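Local coordinates for fibronectin type III domain-containing protein (Simiduia agarivorans, PDB 6P2K), which probably hydrolyses the glucan backbone of xyloglucan, as a member of glycoside hydrolase family 74 built from two seven-bladed beta-propellers, at residues Q609-S614 / Q658-I663; P640-G645 / Q649-T654; V510-A515 / G615-V620; N701-S706 / V729-I734. All coordinates share one frame; numbering follows the deposited sequence.

Interaction 1 of 4, residues Q609-S614 / Q658-I663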
loop_
_atom_site.group_PDB
_atom_site.type_symbol
_atom_site.label_atom_id
_atom_site.label_comp_id
_atom_site.label_asym_id
_atom_site.label_seq_id
_atom_site.Cartn_x
_atom_site.Cartn_y
_atom_site.Cartn_z
ATOM N N GLN B 609 47.395 18.772 -14.013
ATOM C CA GLN B 609 47.198 18.929 -15.445
ATOM C C GLN B 609 48.136 17.988 -16.194
ATOM O O GLN B 609 49.312 17.861 -15.847
ATOM C CB GLN B 609 47.458 20.381 -15.848
ATOM C CG GLN B 609 47.267 20.698 -17.324
ATOM C CD GLN B 609 47.940 22.003 -17.718
ATOM O OE1 GLN B 609 49.161 22.107 -17.692
ATOM N NE2 GLN B 609 47.143 23.006 -18.072
ATOM N N VAL B 610 47.610 17.308 -17.213
ATOM C CA VAL B 610 48.414 16.409 -18.035
ATOM C C VAL B 610 48.415 16.801 -19.504
ATOM O O VAL B 610 49.130 16.182 -20.296
ATOM C CB VAL B 610 47.973 14.938 -17.875
ATOM C CG1 VAL B 610 48.210 14.466 -16.448
ATOM C CG2 VAL B 610 46.517 14.763 -18.273
ATOM N N LEU B 611 47.636 17.808 -19.891
ATOM C CA LEU B 611 47.700 18.358 -21.239
ATOM C C LEU B 611 47.358 19.838 -21.164
ATOM O O LEU B 611 46.315 20.206 -20.620
ATOM C CB LEU B 611 46.736 17.636 -22.190
ATOM C CG LEU B 611 46.836 18.078 -23.656
ATOM C CD1 LEU B 611 48.162 17.631 -24.270
ATOM C CD2 LEU B 611 45.663 17.565 -24.472
ATOM N N ALA B 612 48.233 20.680 -21.709
ATOM C CA ALA B 612 48.006 22.125 -21.706
ATOM C C ALA B 612 47.132 22.506 -22.902
ATOM O O ALA B 612 47.543 23.211 -23.826
ATOM C CB ALA B 612 49.333 22.874 -21.719
ATOM N N SER B 613 45.898 22.008 -22.872
ATOM C CA SER B 613 44.902 22.301 -23.888
ATOM C C SER B 613 44.011 23.450 -23.412
ATOM O O SER B 613 44.199 24.007 -22.326
ATOM C CB SER B 613 44.079 21.049 -24.210
ATOM O OG SER B 613 43.742 20.350 -23.027
ATOM N N SER B 614 43.039 23.817 -24.246
ATOM C CA SER B 614 42.098 24.875 -23.902
ATOM C C SER B 614 40.909 24.819 -24.854
ATOM O O SER B 614 40.911 24.086 -25.846
ATOM C CB SER B 614 42.766 26.253 -23.941
ATOM O OG SER B 614 43.274 26.536 -25.232
ATOM N N GLN B 658 50.546 10.971 -20.163
ATOM C CA GLN B 658 51.965 11.304 -20.062
ATOM C C GLN B 658 52.520 11.761 -21.406
ATOM O O GLN B 658 53.318 12.704 -21.464
ATOM C CB GLN B 658 52.755 10.110 -19.532
ATOM C CG GLN B 658 52.443 9.754 -18.090
ATOM C CD GLN B 658 53.212 8.542 -17.612
ATOM O OE1 GLN B 658 54.311 8.262 -18.088
ATOM N NE2 GLN B 658 52.636 7.813 -16.664
ATOM N N ASN B 659 52.105 11.114 -22.494
ATOM C CA ASN B 659 52.557 11.452 -23.836
ATOM C C ASN B 659 51.371 11.423 -24.788
ATOM O O ASN B 659 50.522 10.532 -24.700
ATOM C CB ASN B 659 53.638 10.481 -24.319
ATOM C CG ASN B 659 54.889 10.532 -23.467
ATOM O OD1 ASN B 659 55.749 11.391 -23.658
ATOM N ND2 ASN B 659 55.000 9.604 -22.526
ATOM N N TRP B 660 51.326 12.388 -25.707
ATOM C CA TRP B 660 50.202 12.557 -26.619
ATOM C C TRP B 660 50.669 12.520 -28.068
ATOM O O TRP B 660 51.829 12.810 -28.378
ATOM C CB TRP B 660 49.480 13.884 -26.359
ATOM C CG TRP B 660 48.888 14.003 -24.991
ATOM C CD1 TRP B 660 49.529 14.392 -23.849
ATOM C CD2 TRP B 660 47.528 13.747 -24.621
ATOM N NE1 TRP B 660 48.652 14.388 -22.793
ATOM C CE2 TRP B 660 47.417 13.994 -23.240
ATOM C CE3 TRP B 660 46.393 13.330 -25.327
ATOM C CZ2 TRP B 660 46.218 13.838 -22.548
ATOM C CZ3 TRP B 660 45.205 13.175 -24.639
ATOM C CH2 TRP B 660 45.126 13.432 -23.264
ATOM N N GLN B 661 49.739 12.171 -28.964
ATOM C CA GLN B 661 49.978 12.198 -30.402
ATOM C C GLN B 661 48.805 12.859 -31.113
ATOM O O GLN B 661 47.646 12.655 -30.738
ATOM C CB GLN B 661 50.183 10.789 -30.983
ATOM C CG GLN B 661 51.273 9.968 -30.317
ATOM C CD GLN B 661 50.731 9.064 -29.224
ATOM O OE1 GLN B 661 49.737 8.360 -29.418
ATOM N NE2 GLN B 661 51.385 9.076 -28.067
ATOM N N LYS B 662 49.117 13.648 -32.139
ATOM C CA LYS B 662 48.097 14.199 -33.024
ATOM C C LYS B 662 47.556 13.103 -33.936
ATOM O O LYS B 662 48.330 12.389 -34.579
ATOM C CB LYS B 662 48.693 15.327 -33.869
ATOM C CG LYS B 662 48.186 16.721 -33.557
ATOM C CD LYS B 662 48.662 17.731 -34.593
ATOM C CE LYS B 662 49.859 18.520 -34.089
ATOM N NZ LYS B 662 49.928 19.878 -34.695
ATOM N N ILE B 663 46.230 12.967 -34.008
ATOM C CA ILE B 663 45.653 11.944 -34.880
ATOM C C ILE B 663 44.567 12.505 -35.795
ATOM O O ILE B 663 44.103 11.809 -36.704
ATOM C CB ILE B 663 45.106 10.752 -34.071
ATOM C CG1 ILE B 663 43.948 11.183 -33.174
ATOM C CG2 ILE B 663 46.220 10.086 -33.271
ATOM C CD1 ILE B 663 43.122 10.021 -32.650
#
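Leu-611 lies against the indole of Trp-660 while the backbone of Val-610 takes the indole N-H, a seam between the outer parts of two successive beta-propeller blades. Segment 609-614 belongs to the fourth strand of one blade; segment 658-663 runs into the outermost strand of the next. The two side chains meet at a slant, with the leucine over one face of the ring. Its CD1 stands 3.5 Å from the centroid of the five-membered ring of Trp-660 and only 11° off the ring normal, which makes this a CH-pi contact rather than an edge contact. The leucine's CG is placed anti to the backbone N (chi1 -175°), and its CB lies on the same side of the ring, 3.8 Å from both NE1 and CZ2 of Trp-660. Val-610 is met at the ring's rim. Its CG2 lies 4.4 Å from CZ2 of Trp-660, a looser apolar touch.

Val-610 and Leu-611 form a classic beta bulge opposite Val-594 on the adjoining strand, consistent with both side chains turning toward the indole. On its own blade, Trp-660 rests on Leu-651 and Ser-653, and its N-H is weakly shared with the carbonyl of Gly-657. The bond across the seam, Trp-660 NE1 to Val-610 O, measures 3.1 Å with a bent N-H...O angle of 149°, the donor standing above the carbonyl plane.

Interaction 2 of 4, residues P640-G645 / Q649-T654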
loop_
_atom_site.group_PDB
_atom_site.type_symbol
_atom_site.label_atom_id
_atom_site.label_comp_id
_atom_site.label_asym_id
_atom_site.label_seq_id
_atom_site.Cartn_x
_atom_site.Cartn_y
_atom_site.Cartn_z
ATOM N N PRO B 640 54.085 22.741 -26.931
ATOM C CA PRO B 640 55.064 22.645 -28.025
ATOM C C PRO B 640 54.969 21.308 -28.745
ATOM O O PRO B 640 54.936 20.245 -28.120
ATOM C CB PRO B 640 56.411 22.807 -27.310
ATOM C CG PRO B 640 56.088 23.525 -26.041
ATOM C CD PRO B 640 54.718 23.064 -25.641
ATOM N N GLY B 641 54.919 21.370 -30.075
ATOM C CA GLY B 641 54.773 20.187 -30.895
ATOM C C GLY B 641 53.349 19.723 -31.107
ATOM O O GLY B 641 53.125 18.828 -31.934
ATOM N N LEU B 642 52.382 20.293 -30.397
ATOM C CA LEU B 642 50.980 19.918 -30.530
ATOM C C LEU B 642 50.076 21.091 -30.866
ATOM O O LEU B 642 49.159 20.942 -31.677
ATOM C CB LEU B 642 50.489 19.245 -29.236
ATOM C CG LEU B 642 51.148 17.912 -28.868
ATOM C CD1 LEU B 642 50.828 17.535 -27.431
ATOM C CD2 LEU B 642 50.721 16.802 -29.820
ATOM N N THR B 643 50.305 22.255 -30.263
ATOM C CA THR B 643 49.505 23.434 -30.567
ATOM C C THR B 643 49.685 23.844 -32.024
ATOM O O THR B 643 50.790 23.785 -32.574
ATOM C CB THR B 643 49.903 24.590 -29.646
ATOM O OG1 THR B 643 49.641 24.229 -28.284
ATOM C CG2 THR B 643 49.128 25.854 -29.994
ATOM N N ASP B 644 48.576 24.252 -32.662
ATOM C CA ASP B 644 48.593 24.791 -34.025
ATOM C C ASP B 644 47.559 25.918 -34.084
ATOM O O ASP B 644 46.436 25.735 -34.559
ATOM C CB ASP B 644 48.315 23.706 -35.066
ATOM C CG ASP B 644 48.212 24.263 -36.476
ATOM O OD1 ASP B 644 48.988 25.184 -36.815
ATOM O OD2 ASP B 644 47.352 23.779 -37.240
ATOM N N GLY B 645 47.955 27.093 -33.597
ATOM C CA GLY B 645 47.057 28.235 -33.590
ATOM C C GLY B 645 45.826 27.967 -32.751
ATOM O O GLY B 645 45.878 27.297 -31.713
ATOM N N GLN B 649 42.004 20.061 -32.431
ATOM C CA GLN B 649 42.569 18.821 -32.943
ATOM C C GLN B 649 42.156 17.673 -32.035
ATOM O O GLN B 649 41.697 17.880 -30.909
ATOM C CB GLN B 649 44.102 18.894 -33.030
ATOM C CG GLN B 649 44.642 20.148 -33.705
ATOM C CD GLN B 649 46.139 20.333 -33.501
ATOM O OE1 GLN B 649 46.880 20.583 -34.451
ATOM N NE2 GLN B 649 46.585 20.216 -32.255
ATOM N N ILE B 650 42.325 16.452 -32.537
ATOM C CA ILE B 650 42.144 15.244 -31.740
ATOM C C ILE B 650 43.522 14.735 -31.345
ATOM O O ILE B 650 44.342 14.403 -32.211
ATOM C CB ILE B 650 41.355 14.164 -32.498
ATOM C CG1 ILE B 650 39.973 14.680 -32.910
ATOM C CG2 ILE B 650 41.201 12.927 -31.625
ATOM C CD1 ILE B 650 39.023 14.867 -31.752
ATOM N N LEU B 651 43.784 14.689 -30.044
ATOM C CA LEU B 651 45.030 14.160 -29.508
ATOM C C LEU B 651 44.740 12.869 -28.760
ATOM O O LEU B 651 43.709 12.748 -28.091
ATOM C CB LEU B 651 45.714 15.167 -28.575
ATOM C CG LEU B 651 45.985 16.570 -29.126
ATOM C CD1 LEU B 651 46.960 17.323 -28.237
ATOM C CD2 LEU B 651 46.516 16.498 -30.541
ATOM N N LEU B 652 45.651 11.909 -28.877
ATOM C CA LEU B 652 45.470 10.591 -28.287
ATOM C C LEU B 652 46.653 10.258 -27.392
ATOM O O LEU B 652 47.800 10.600 -27.704
ATOM C CB LEU B 652 45.313 9.513 -29.366
ATOM C CG LEU B 652 44.658 8.202 -28.927
ATOM C CD1 LEU B 652 43.225 8.444 -28.483
ATOM C CD2 LEU B 652 44.709 7.174 -30.050
ATOM N N SER B 653 46.364 9.586 -26.278
ATOM C CA SER B 653 47.387 9.093 -25.371
ATOM C C SER B 653 46.999 7.699 -24.909
ATOM O O SER B 653 45.826 7.439 -24.620
ATOM C CB SER B 653 47.557 10.011 -24.150
ATOM O OG SER B 653 48.198 9.318 -23.087
ATOM N N THR B 654 47.985 6.805 -24.838
ATOM C CA THR B 654 47.775 5.463 -24.311
ATOM C C THR B 654 48.488 5.242 -22.983
ATOM O O THR B 654 48.601 4.097 -22.535
ATOM C CB THR B 654 48.226 4.411 -25.324
ATOM O OG1 THR B 654 49.600 4.633 -25.673
ATOM C CG2 THR B 654 47.371 4.479 -26.581
HETATM O O HOH W 1 46.264 21.602 -37.011
#
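Gln-649, on the third strand of a four-stranded antiparallel propeller blade, reaches across to Leu-642 and Asp-644 in the loop that leads into that strand. The contact therefore ties the loop after strand 637-638 to its own blade.

Direct hydrogen bonding comes down to one amide-to-carbonyl link. NE2 of Gln-649 donates to O of Leu-642 over 2.7 Å at 166°, short and nearly straight; the acceptor lies in the amide plane, although the donor is tilted from the carbonyl plane. The glutamine reaches that far because its CG is anti to its own carbonyl carbon (chi1 -48°) and the chain beyond is extended. Lys-662 of the neighbouring strand serves the other end of the amide, its NZ donating to OE1, so both amide atoms are engaged and the group's rotation is fixed.

Water-mediated contact is less certain. A water donates to Gln-649 OE1 at 2.8 Å, but its approach to OD2 of Asp-644 is too short to be trusted. That carboxylate oxygen also accepts from ND2 of Asn-647.

Apolar packing supplies the rest. Leu-642 and Leu-651 both also touch Trp-660 and Leu-611, which joins this loop to the seam with the preceding blade. Between the two leucines, CD1 of Leu-651 sits 4.0 Å from CD1 of Leu-642 and 4.1 Å from CD2 of Leu-642.

Interaction 3 of 4, residues V510-A515 / G615-V620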
loop_
_atom_site.group_PDB
_atom_site.type_symbol
_atom_site.label_atom_id
_atom_site.label_comp_id
_atom_site.label_asym_id
_atom_site.label_seq_id
_atom_site.Cartn_x
_atom_site.Cartn_y
_atom_site.Cartn_z
ATOM N N VAL B 510 27.107 25.627 -11.026
ATOM C CA VAL B 510 26.513 24.713 -11.996
ATOM C C VAL B 510 27.403 23.492 -12.167
ATOM O O VAL B 510 28.617 23.612 -12.356
ATOM C CB VAL B 510 26.287 25.433 -13.338
ATOM C CG1 VAL B 510 25.926 24.434 -14.432
ATOM C CG2 VAL B 510 25.195 26.489 -13.204
ATOM N N LEU B 511 26.799 22.305 -12.080
ATOM C CA LEU B 511 27.515 21.052 -12.322
ATOM C C LEU B 511 27.594 20.853 -13.833
ATOM O O LEU B 511 26.788 20.150 -14.446
ATOM C CB LEU B 511 26.816 19.879 -11.641
ATOM C CG LEU B 511 26.307 20.075 -10.213
ATOM C CD1 LEU B 511 25.599 18.818 -9.711
ATOM C CD2 LEU B 511 27.446 20.461 -9.288
ATOM N N ARG B 512 28.598 21.492 -14.446
ATOM C CA ARG B 512 28.637 21.537 -15.905
ATOM C C ARG B 512 28.776 20.148 -16.515
ATOM O O ARG B 512 28.299 19.915 -17.631
ATOM C CB ARG B 512 29.756 22.454 -16.392
ATOM C CG ARG B 512 29.579 22.824 -17.849
ATOM C CD ARG B 512 30.532 23.898 -18.320
ATOM N NE ARG B 512 30.340 24.146 -19.745
ATOM C CZ ARG B 512 31.308 24.499 -20.585
ATOM N NH1 ARG B 512 32.550 24.652 -20.141
ATOM N NH2 ARG B 512 31.033 24.694 -21.871
ATOM N N ASP B 513 29.408 19.209 -15.815
ATOM C CA ASP B 513 29.270 17.812 -16.193
ATOM C C ASP B 513 29.102 16.956 -14.948
ATOM O O ASP B 513 29.552 17.306 -13.853
ATOM C CB ASP B 513 30.449 17.296 -17.034
ATOM C CG ASP B 513 30.111 16.010 -17.813
ATOM O OD1 ASP B 513 28.985 15.876 -18.369
ATOM O OD2 ASP B 513 30.995 15.126 -17.879
ATOM N N VAL B 514 28.406 15.843 -15.146
ATOM C CA VAL B 514 28.170 14.811 -14.148
ATOM C C VAL B 514 28.453 13.491 -14.844
ATOM O O VAL B 514 27.944 13.253 -15.944
ATOM C CB VAL B 514 26.720 14.850 -13.626
ATOM C CG1 VAL B 514 26.423 13.641 -12.759
ATOM C CG2 VAL B 514 26.438 16.153 -12.888
ATOM N N ALA B 515 29.283 12.648 -14.234
ATOM C CA ALA B 515 29.688 11.421 -14.904
ATOM C C ALA B 515 29.792 10.273 -13.913
ATOM O O ALA B 515 30.258 10.449 -12.783
ATOM C CB ALA B 515 31.023 11.604 -15.640
ATOM N N GLY B 615 39.890 25.621 -24.541
ATOM C CA GLY B 615 38.666 25.655 -25.320
ATOM C C GLY B 615 37.432 25.515 -24.452
ATOM O O GLY B 615 37.394 24.657 -23.566
ATOM N N TRP B 616 36.413 26.344 -24.695
ATOM C CA TRP B 616 35.240 26.352 -23.822
ATOM C C TRP B 616 34.468 25.039 -23.883
ATOM O O TRP B 616 33.839 24.645 -22.893
ATOM C CB TRP B 616 34.322 27.523 -24.181
ATOM C CG TRP B 616 33.081 27.611 -23.327
ATOM C CD1 TRP B 616 31.783 27.517 -23.750
ATOM C CD2 TRP B 616 33.024 27.815 -21.909
ATOM N NE1 TRP B 616 30.926 27.649 -22.683
ATOM C CE2 TRP B 616 31.663 27.834 -21.542
ATOM C CE3 TRP B 616 33.993 27.987 -20.914
ATOM C CZ2 TRP B 616 31.246 28.014 -20.222
ATOM C CZ3 TRP B 616 33.579 28.163 -19.604
ATOM C CH2 TRP B 616 32.216 28.172 -19.271
ATOM N N ASP B 617 34.504 24.347 -25.022
ATOM C CA ASP B 617 33.792 23.084 -25.188
ATOM C C ASP B 617 34.751 21.914 -25.390
ATOM O O ASP B 617 34.395 20.906 -26.002
ATOM C CB ASP B 617 32.801 23.185 -26.345
ATOM C CG ASP B 617 31.638 24.112 -26.030
ATOM O OD1 ASP B 617 30.866 23.810 -25.091
ATOM O OD2 ASP B 617 31.504 25.152 -26.710
ATOM N N ALA B 618 35.966 22.036 -24.862
ATOM C CA ALA B 618 36.953 20.973 -24.974
ATOM C C ALA B 618 36.506 19.743 -24.195
ATOM O O ALA B 618 35.979 19.848 -23.085
ATOM C CB ALA B 618 38.306 21.456 -24.456
ATOM N N GLU B 619 36.736 18.568 -24.777
ATOM C CA GLU B 619 36.294 17.308 -24.201
ATOM C C GLU B 619 37.468 16.360 -24.006
ATOM O O GLU B 619 38.501 16.462 -24.675
ATOM C CB GLU B 619 35.251 16.623 -25.089
ATOM C CG GLU B 619 33.887 17.279 -25.096
ATOM C CD GLU B 619 33.004 16.714 -26.185
ATOM O OE1 GLU B 619 33.544 16.405 -27.270
ATOM O OE2 GLU B 619 31.781 16.575 -25.961
ATOM N N VAL B 620 37.283 15.417 -23.086
ATOM C CA VAL B 620 38.202 14.303 -22.896
ATOM C C VAL B 620 37.376 13.034 -22.732
ATOM O O VAL B 620 36.279 13.065 -22.163
ATOM C CB VAL B 620 39.137 14.526 -21.688
ATOM C CG1 VAL B 620 38.344 14.583 -20.382
ATOM C CG2 VAL B 620 40.213 13.446 -21.635
#
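Arg-512 grips the backbone carbonyl of Trp-616 end-on with both terminal nitrogens: NH1 and NH2 each lie 3.0 Å from O of Trp-616. The two bonds differ in direction. NH1 approaches in the carbonyl plane, whereas NH2 stands above it, and at 139° and 141° neither N-H is straight, as expected when two donors share one oxygen. A longer salt bridge follows, NH2 of Arg-512 to OD1 of Asp-617 at 3.3 Å, but the same oxygen is also bound by NE of Arg-571, so Asp-617 is shared between two arginines.

Outward from these bonds the guanidinium lies flat on the indole of Trp-616, the planes 21° apart. CZ of Arg-512 is 3.7 Å from the centroid of the six-membered ring, a cation-pi stack over the face. NH2 and the indole NE1 are close too, yet both are donors and do not bond.

An extended arginine chain makes the reach possible, from the innermost strand of one blade, 511-516, to the type I turn at 615-618, where the chain leaves strand 605-615, ending the next blade, for strand 618-625 of the blade after. Next along the strand, Asp-513 binds a zinc ion together with Asp-405. One positive group is thus met by a carbonyl, a carboxylate and a pi face, which would hold the guanidinium against rotation and probably stabilise its charge, about 8 Å from the zinc ion.

Interaction 4 of 4, residues N701-S706 / V729-I734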
loop_
_atom_site.group_PDB
_atom_site.type_symbol
_atom_site.label_atom_id
_atom_site.label_comp_id
_atom_site.label_asym_id
_atom_site.label_seq_id
_atom_site.Cartn_x
_atom_site.Cartn_y
_atom_site.Cartn_z
ATOM N N ASN B 701 37.049 0.260 -30.907
ATOM C CA ASN B 701 37.972 0.684 -31.950
ATOM C C ASN B 701 37.458 1.895 -32.722
ATOM O O ASN B 701 37.830 2.089 -33.885
ATOM C CB ASN B 701 38.256 -0.474 -32.910
ATOM C CG ASN B 701 37.001 -0.974 -33.616
ATOM O OD1 ASN B 701 35.881 -0.639 -33.230
ATOM N ND2 ASN B 701 37.188 -1.782 -34.653
ATOM N N LYS B 702 36.613 2.720 -32.103
ATOM C CA LYS B 702 35.960 3.817 -32.803
ATOM C C LYS B 702 36.149 5.135 -32.060
ATOM O O LYS B 702 36.061 5.192 -30.828
ATOM C CB LYS B 702 34.461 3.540 -32.988
ATOM C CG LYS B 702 34.148 2.304 -33.826
ATOM C CD LYS B 702 34.519 2.500 -35.291
ATOM C CE LYS B 702 34.428 1.188 -36.057
ATOM N NZ LYS B 702 34.622 1.364 -37.523
ATOM N N ILE B 703 36.405 6.192 -32.829
ATOM C CA ILE B 703 36.498 7.562 -32.335
ATOM C C ILE B 703 35.715 8.452 -33.290
ATOM O O ILE B 703 35.783 8.272 -34.511
ATOM C CB ILE B 703 37.964 8.033 -32.224
ATOM C CG1 ILE B 703 38.741 7.163 -31.238
ATOM C CG2 ILE B 703 38.037 9.497 -31.808
ATOM C CD1 ILE B 703 40.242 7.289 -31.370
ATOM N N VAL B 704 34.965 9.408 -32.741
ATOM C CA VAL B 704 34.148 10.313 -33.539
ATOM C C VAL B 704 34.397 11.745 -33.078
ATOM O O VAL B 704 34.716 11.995 -31.913
ATOM C CB VAL B 704 32.643 9.955 -33.449
ATOM C CG1 VAL B 704 32.149 10.067 -32.012
ATOM C CG2 VAL B 704 31.802 10.820 -34.387
ATOM N N MET B 705 34.272 12.686 -34.013
ATOM C CA MET B 705 34.361 14.109 -33.711
ATOM C C MET B 705 33.608 14.874 -34.791
ATOM O O MET B 705 33.283 14.330 -35.851
ATOM C CB MET B 705 35.818 14.577 -33.613
ATOM C CG MET B 705 36.615 14.445 -34.905
ATOM S SD MET B 705 36.469 15.887 -35.983
ATOM C CE MET B 705 37.130 17.172 -34.926
ATOM N N SER B 706 33.347 16.152 -34.518
ATOM C CA SER B 706 32.600 16.993 -35.446
ATOM C C SER B 706 33.155 18.409 -35.419
ATOM O O SER B 706 33.233 19.025 -34.351
ATOM C CB SER B 706 31.106 16.997 -35.100
ATOM O OG SER B 706 30.441 18.093 -35.701
ATOM N N VAL B 729 45.027 5.351 -36.672
ATOM C CA VAL B 729 43.603 5.610 -36.840
ATOM C C VAL B 729 43.361 6.040 -38.278
ATOM O O VAL B 729 44.021 6.957 -38.779
ATOM C CB VAL B 729 43.103 6.686 -35.862
ATOM C CG1 VAL B 729 41.594 6.844 -35.976
ATOM C CG2 VAL B 729 43.507 6.326 -34.443
ATOM N N ASN B 730 42.427 5.373 -38.943
ATOM C CA ASN B 730 42.015 5.750 -40.286
ATOM C C ASN B 730 40.629 6.372 -40.222
ATOM O O ASN B 730 39.714 5.802 -39.616
ATOM C CB ASN B 730 42.029 4.548 -41.232
ATOM C CG ASN B 730 43.415 3.957 -41.402
ATOM O OD1 ASN B 730 44.422 4.655 -41.265
ATOM N ND2 ASN B 730 43.475 2.669 -41.723
ATOM N N TRP B 731 40.481 7.528 -40.859
ATOM C CA TRP B 731 39.294 8.351 -40.717
ATOM C C TRP B 731 38.429 8.272 -41.966
ATOM O O TRP B 731 38.926 8.114 -43.085
ATOM C CB TRP B 731 39.681 9.805 -40.438
ATOM C CG TRP B 731 40.369 9.973 -39.126
ATOM C CD1 TRP B 731 41.701 9.834 -38.880
ATOM C CD2 TRP B 731 39.758 10.293 -37.868
ATOM N NE1 TRP B 731 41.962 10.055 -37.550
ATOM C CE2 TRP B 731 40.786 10.339 -36.906
ATOM C CE3 TRP B 731 38.445 10.553 -37.466
ATOM C CZ2 TRP B 731 40.542 10.634 -35.563
ATOM C CZ3 TRP B 731 38.203 10.845 -36.129
ATOM C CH2 TRP B 731 39.248 10.883 -35.195
ATOM N N GLN B 732 37.122 8.380 -41.751
ATOM C CA GLN B 732 36.154 8.418 -42.832
ATOM C C GLN B 732 35.100 9.472 -42.518
ATOM O O GLN B 732 34.909 9.871 -41.365
ATOM C CB GLN B 732 35.500 7.048 -43.059
ATOM C CG GLN B 732 34.812 6.470 -41.833
ATOM C CD GLN B 732 34.303 5.058 -42.061
ATOM O OE1 GLN B 732 33.611 4.785 -43.043
ATOM N NE2 GLN B 732 34.644 4.152 -41.151
ATOM N N ASP B 733 34.425 9.922 -43.569
ATOM C CA ASP B 733 33.388 10.940 -43.466
ATOM C C ASP B 733 32.048 10.254 -43.221
ATOM O O ASP B 733 31.611 9.431 -44.033
ATOM C CB ASP B 733 33.359 11.781 -44.745
ATOM C CG ASP B 733 32.313 12.882 -44.713
ATOM O OD1 ASP B 733 31.712 13.128 -43.644
ATOM O OD2 ASP B 733 32.096 13.509 -45.773
ATOM N N ILE B 734 31.403 10.577 -42.100
ATOM C CA ILE B 734 30.111 9.978 -41.779
ATOM C C ILE B 734 29.062 11.069 -41.606
ATOM O O ILE B 734 28.061 10.879 -40.908
ATOM C CB ILE B 734 30.196 9.087 -40.525
ATOM C CG1 ILE B 734 30.581 9.908 -39.295
ATOM C CG2 ILE B 734 31.179 7.947 -40.745
ATOM C CD1 ILE B 734 30.124 9.286 -37.982
HETATM O O HOH W 2 32.699 2.118 -39.524
#
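Trp-731, on the outermost strand of a four-stranded antiparallel propeller blade, brings CH2 and CZ3 of its benzo ring up to Ile-703 and Met-705 of strand 702-709. Strand 714-723 runs between the two in the sheet, so the two outer partners meet chiefly through side chains, and the touching parts diverge by 61° in direction.

The tight part lies on one side of the sheet. CG2 of Ile-703 comes to 3.9 Å from CH2 of Trp-731, and CG of Met-705 to 4.1 Å from CZ3 of Trp-731; both approach the ring obliquely. The Met-705 side chain crosses the indole at about a right angle, its CG held between backbone N and carbonyl carbon (chi1 63°) and its chain bent again further out. Within the outer strand, CG1 of Val-729 lies over one ring face, toward its rim. Phe-664 of the preceding blade also stacks on Trp-731, while Met-632 and Phe-634 of that blade touch Ile-703 and Met-705, so this side of the sheet packs against the preceding blade.

On the other side of the sheet the fit is slacker. Val-704 and Ile-734 meet by methyl groups alone, CG2 to CD1, at 4.3 Å. Lys-702 and the exposed Gln-732 approach without touching and are linked by a water, with the lysine also bonded to Thr-722 OG1. That water accepts from NZ of Lys-702 at 2.9 Å, but only weakly from NE2 of Gln-732, at 3.3 Å.

Interactions 1 and 3 join one blade to another, whereas interactions 2 and 4 lie within single blades. Interactions 1 and 2, their centres about 6 Å apart, share a sheet: strands 648-653 and 661-664 are neighbours in it, paired by backbone bonds such as Gln-661 N to Leu-652 O. Interactions 1, 2 and 3 are all partly buried. Interaction 3 is nearest the chain's centre and is dominated by charge; interactions 1 and 2, further out, combine one hydrogen bond apiece with leucine packing. Interaction 4 is the buried one, almost wholly apolar in its direct contacts. It meets its neighbours through Ile-650 on Met-705 and Ile-663 on Val-729 and Ile-703.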